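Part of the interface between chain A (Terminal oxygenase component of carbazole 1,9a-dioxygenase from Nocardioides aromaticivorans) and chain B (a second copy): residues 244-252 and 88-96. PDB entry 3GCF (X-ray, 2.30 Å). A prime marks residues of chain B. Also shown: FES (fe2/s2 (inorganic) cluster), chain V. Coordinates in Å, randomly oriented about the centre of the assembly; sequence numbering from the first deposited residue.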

ATOM      1  N   THR A 244      14.499  35.676  18.358  1.00 17.09           N
ATOM      2  CA  THR A 244      15.817  35.791  18.965  1.00 16.84           C
ATOM      3  C   THR A 244      16.304  34.430  19.435  1.00 16.30           C
ATOM      4  O   THR A 244      15.524  33.591  19.883  1.00 14.61           O
ATOM      5  N   LEU A 245      17.606  34.215  19.329  1.00 17.68           N
ATOM      6  CA  LEU A 245      18.190  32.953  19.733  1.00 21.91           C
ATOM      7  C   LEU A 245      19.446  33.272  20.524  1.00 24.66           C
ATOM      8  O   LEU A 245      20.328  33.986  20.045  1.00 23.46           O
ATOM      9  N   ASP A 246      19.502  32.747  21.744  1.00 28.50           N
ATOM     10  CA  ASP A 246      20.619  32.966  22.650  1.00 32.51           C
ATOM     11  C   ASP A 246      21.096  34.425  22.662  1.00 32.59           C
ATOM     12  O   ASP A 246      22.291  34.711  22.670  1.00 33.73           O
ATOM     13  N   GLY A 247      20.141  35.351  22.654  1.00 32.92           N
ATOM     14  CA  GLY A 247      20.489  36.760  22.717  1.00 32.14           C
ATOM     15  C   GLY A 247      20.666  37.545  21.435  1.00 31.90           C
ATOM     16  O   GLY A 247      20.951  38.742  21.485  1.00 31.66           O
ATOM     17  N   GLU A 248      20.520  36.903  20.285  1.00 31.50           N
ATOM     18  CA  GLU A 248      20.670  37.629  19.036  1.00 30.63           C
ATOM     19  C   GLU A 248      19.449  37.485  18.154  1.00 27.86           C
ATOM     20  O   GLU A 248      18.858  36.413  18.065  1.00 28.09           O
ATOM     21  N   THR A 249      19.063  38.585  17.519  1.00 24.74           N
ATOM     22  CA  THR A 249      17.914  38.588  16.629  1.00 21.92           C
ATOM     23  C   THR A 249      18.319  37.867  15.351  1.00 20.60           C
ATOM     24  O   THR A 249      19.172  38.344  14.605  1.00 21.72           O
ATOM     25  N   VAL A 250      17.714  36.711  15.102  1.00 18.53           N
ATOM     26  CA  VAL A 250      18.047  35.936  13.917  1.00 16.75           C
ATOM     27  C   VAL A 250      17.013  36.073  12.811  1.00 18.01           C
ATOM     28  O   VAL A 250      17.254  35.670  11.675  1.00 19.89           O
ATOM     29  N   LEU A 251      15.873  36.671  13.134  1.00 17.94           N
ATOM     30  CA  LEU A 251      14.805  36.832  12.157  1.00 18.63           C
ATOM     31  C   LEU A 251      13.904  37.992  12.577  1.00 17.74           C
ATOM     32  O   LEU A 251      13.636  38.172  13.757  1.00 17.02           O
ATOM     33  N   SER A 252      13.448  38.786  11.616  1.00 17.35           N
ATOM     34  CA  SER A 252      12.551  39.896  11.924  1.00 18.67           C
ATOM     35  C   SER A 252      11.574  40.119  10.779  1.00 18.99           C
ATOM     36  O   SER A 252      11.958  40.117   9.610  1.00 17.94           O
TER
ATOM     37  N   CYS B  88      18.375  26.010  10.979  1.00 13.12           N
ATOM     38  CA  CYS B  88      19.461  26.305  11.899  1.00 15.54           C
ATOM     39  C   CYS B  88      19.758  27.793  11.831  1.00 15.69           C
ATOM     40  O   CYS B  88      20.121  28.314  10.773  1.00 16.51           O
ATOM     41  N   PHE B  89      19.600  28.479  12.957  1.00 16.15           N
ATOM     42  CA  PHE B  89      19.855  29.912  13.007  1.00 16.24           C
ATOM     43  C   PHE B  89      21.086  30.219  13.837  1.00 17.17           C
ATOM     44  O   PHE B  89      21.486  31.371  13.976  1.00 19.92           O
ATOM     45  N   LYS B  90      21.692  29.169  14.376  1.00 17.53           N
ATOM     46  CA  LYS B  90      22.894  29.292  15.181  1.00 16.79           C
ATOM     47  C   LYS B  90      23.565  27.928  15.233  1.00 16.11           C
ATOM     48  O   LYS B  90      22.984  26.967  15.737  1.00 15.03           O
ATOM     49  N   ALA B  91      24.781  27.844  14.701  1.00 15.21           N
ATOM     50  CA  ALA B  91      25.514  26.585  14.698  1.00 15.37           C
ATOM     51  C   ALA B  91      25.497  25.988  16.103  1.00 15.17           C
ATOM     52  O   ALA B  91      25.786  26.673  17.087  1.00 15.93           O
ATOM     53  N   GLY B  92      25.153  24.708  16.194  1.00 14.13           N
ATOM     54  CA  GLY B  92      25.096  24.058  17.488  1.00 12.04           C
ATOM     55  C   GLY B  92      23.659  23.869  17.943  1.00 11.84           C
ATOM     56  O   GLY B  92      23.404  23.290  19.000  1.00 10.29           O
ATOM     57  N   THR B  93      22.715  24.374  17.151  1.00 11.11           N
ATOM     58  CA  THR B  93      21.303  24.232  17.480  1.00 10.25           C
ATOM     59  C   THR B  93      20.508  23.842  16.244  1.00 11.65           C
ATOM     60  O   THR B  93      20.994  23.925  15.118  1.00 11.03           O
ATOM     61  N   VAL B  94      19.278  23.406  16.475  1.00 10.79           N
ATOM     62  CA  VAL B  94      18.378  23.064  15.398  1.00 12.45           C
ATOM     63  C   VAL B  94      17.051  23.668  15.832  1.00 11.67           C
ATOM     64  O   VAL B  94      16.702  23.617  17.011  1.00 10.88           O
ATOM     65  N   SER B  95      16.337  24.278  14.893  1.00 10.62           N
ATOM     66  CA  SER B  95      15.053  24.896  15.202  1.00 10.39           C
ATOM     67  C   SER B  95      13.934  24.229  14.416  1.00 11.11           C
ATOM     68  O   SER B  95      14.043  24.040  13.204  1.00  8.31           O
ATOM     69  N   CYS B  96      12.862  23.868  15.113  1.00 11.05           N
ATOM     70  CA  CYS B  96      11.727  23.229  14.468  1.00 10.07           C
ATOM     71  C   CYS B  96      11.051  24.239  13.548  1.00 10.23           C
ATOM     72  O   CYS B  96      10.897  25.404  13.905  1.00  9.21           O
TER

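This is a small, mainly apolar contact in which a β-hairpin of chain A rests its leucine and valine side chains on Phe89′ and its neighbours, with one salt bridge at the margin and no hydrogen bond between the stretches. The hairpin is closed by a type I' turn from Leu245 to Glu248, whose backbones pair through Leu245 N to Glu248 O (2.8 Å) and Glu248 N to Leu245 O (2.9 Å). Gly247 suits this turn because at its backbone angles a CB would press against the carbonyl oxygen of Asp246.

Leu245 points toward chain B with chi1 at -149°, between wells, and chi2 t. Its CD1 lies 3.8 Å from Phe89′ CB and equally 3.8 Å from Lys90′ CB, and 3.9 Å from Thr93′ OG1; a buried, branched apolar side chain suits this place, because CD1 can meet the beta carbons of Phe89′ and Lys90′ and the Thr93′ hydroxyl together. That hydroxyl is not left unpaired, since Thr93′, in the p rotamer, donates from OG1 to Lys90′ O at 2.7 Å, bracing the type II turn from Lys90′ to Thr93′.

Phe89′, chi1 m, gives up the most surface here. Val250 and Leu251 both point toward chain B. Val250, also m, sets CG2 3.9 Å from Phe89′ CB, while Leu251, with chi1 at -126°, between wells, and chi2 p, brings CD1 to 3.7 Å from Phe89′ CE1; both meet the ring obliquely. The broad aromatic side chain thus serves several aliphatic neighbours at once.

At the exposed margin, Lys90′ runs extended through three t torsions before chi4 turns to p. Asp246 points toward chain B with chi1 at 98°, between wells; its OD2 forms a salt bridge with Lys90′ NZ at 3.4 Å, and lies 3.3 Å from Lys90′ CE, so the carboxylate lies alongside the end of the lysine chain. Opposite charges suit an exposed edge, where the ends of both side chains can remain near solvent.

Farther along chain B, Cys96′ (t) takes no part in the packing: its SG binds FE1 of the FES cluster at 2.3 Å.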

ATOM      1  CB  THR A 244      15.811  36.767  20.168  1.00 16.79           C
ATOM      2  OG1 THR A 244      15.050  36.203  21.242  1.00 17.04           O
ATOM      3  CG2 THR A 244      15.208  38.113  19.762  1.00 15.06           C
ATOM      4  CB  LEU A 245      18.529  32.119  18.496  1.00 21.35           C
ATOM      5  CG  LEU A 245      18.462  30.598  18.605  1.00 22.26           C
ATOM      6  CD1 LEU A 245      18.867  29.995  17.268  1.00 22.63           C
ATOM      7  CD2 LEU A 245      19.374  30.099  19.708  1.00 23.23           C
ATOM      8  CB  ASP A 246      21.769  31.990  22.330  1.00 37.80           C
ATOM      9  CG  ASP A 246      22.854  32.600  21.457  1.00 44.08           C
ATOM     10  OD1 ASP A 246      22.539  33.066  20.341  1.00 48.26           O
ATOM     11  OD2 ASP A 246      24.032  32.608  21.891  1.00 46.40           O
ATOM     12  CB  GLU A 248      21.918  37.164  18.286  1.00 34.99           C
ATOM     13  CG  GLU A 248      23.216  37.578  18.969  1.00 41.76           C
ATOM     14  CD  GLU A 248      24.403  37.583  18.021  1.00 45.86           C
ATOM     15  OE1 GLU A 248      24.780  36.501  17.517  1.00 48.11           O
ATOM     16  OE2 GLU A 248      24.960  38.676  17.779  1.00 48.29           O
ATOM     17  CB  THR A 249      17.482  40.029  16.302  1.00 21.05           C
ATOM     18  OG1 THR A 249      17.091  40.692  17.512  1.00 23.67           O
ATOM     19  CG2 THR A 249      16.302  40.029  15.335  1.00 22.96           C
ATOM     20  CB  VAL A 250      18.222  34.434  14.266  1.00 15.37           C
ATOM     21  CG1 VAL A 250      19.359  34.268  15.272  1.00 13.39           C
ATOM     22  CG2 VAL A 250      16.937  33.868  14.835  1.00 12.46           C
ATOM     23  CB  LEU A 251      13.989  35.537  12.108  1.00 21.37           C
ATOM     24  CG  LEU A 251      13.717  34.746  10.825  1.00 25.93           C
ATOM     25  CD1 LEU A 251      14.973  34.568   9.984  1.00 24.70           C
ATOM     26  CD2 LEU A 251      13.154  33.383  11.234  1.00 27.04           C
ATOM     27  CB  SER A 252      13.336  41.179  12.199  1.00 17.27           C
ATOM     28  OG  SER A 252      14.207  41.475  11.128  1.00 22.31           O
TER
ATOM     29  CB  CYS B  88      20.727  25.525  11.550  1.00 15.46           C
ATOM     30  SG  CYS B  88      22.097  25.949  12.668  1.00 15.79           S
ATOM     31  CB  PHE B  89      18.632  30.630  13.561  1.00 14.26           C
ATOM     32  CG  PHE B  89      17.429  30.525  12.673  1.00 13.81           C
ATOM     33  CD1 PHE B  89      17.363  31.251  11.489  1.00 13.29           C
ATOM     34  CD2 PHE B  89      16.378  29.674  12.999  1.00 10.42           C
ATOM     35  CE1 PHE B  89      16.267  31.133  10.641  1.00 14.90           C
ATOM     36  CE2 PHE B  89      15.280  29.549  12.157  1.00 12.32           C
ATOM     37  CZ  PHE B  89      15.223  30.279  10.976  1.00 12.95           C
ATOM     38  CB  LYS B  90      22.551  29.742  16.600  1.00 17.49           C
ATOM     39  CG  LYS B  90      23.771  29.854  17.508  1.00 19.49           C
ATOM     40  CD  LYS B  90      23.370  30.173  18.938  1.00 23.82           C
ATOM     41  CE  LYS B  90      24.555  30.034  19.886  1.00 26.68           C
ATOM     42  NZ  LYS B  90      25.700  30.880  19.444  1.00 28.21           N
ATOM     43  CB  ALA B  91      26.947  26.812  14.235  1.00 13.93           C
ATOM     44  CB  THR B  93      20.682  25.553  18.011  1.00 11.50           C
ATOM     45  OG1 THR B  93      20.573  26.496  16.938  1.00  9.77           O
ATOM     46  CG2 THR B  93      21.541  26.149  19.117  1.00 11.55           C
ATOM     47  CB  VAL B  94      18.242  21.526  15.196  1.00 13.92           C
ATOM     48  CG1 VAL B  94      17.675  20.861  16.438  1.00 12.64           C
ATOM     49  CG2 VAL B  94      17.355  21.252  13.992  1.00 14.50           C
ATOM     50  CB  SER B  95      15.086  26.395  14.875  1.00 10.38           C
ATOM     51  OG  SER B  95      15.944  27.102  15.760  1.00 13.20           O
ATOM     52  CB  CYS B  96      10.731  22.732  15.513  1.00  8.91           C
ATOM     53  SG  CYS B  96       9.357  21.788  14.814  1.00  9.44           S
TER
HETATM   54 FE1  FES V 401       8.050  21.567  16.697  1.00 11.07          FE
HETATM   55 FE2  FES V 401       5.769  22.756  17.523  1.00 10.22          FE
HETATM   56  S1  FES V 401       7.809  23.603  17.623  1.00 10.97           S
HETATM   57  S2  FES V 401       6.062  20.685  16.538  1.00 10.20           S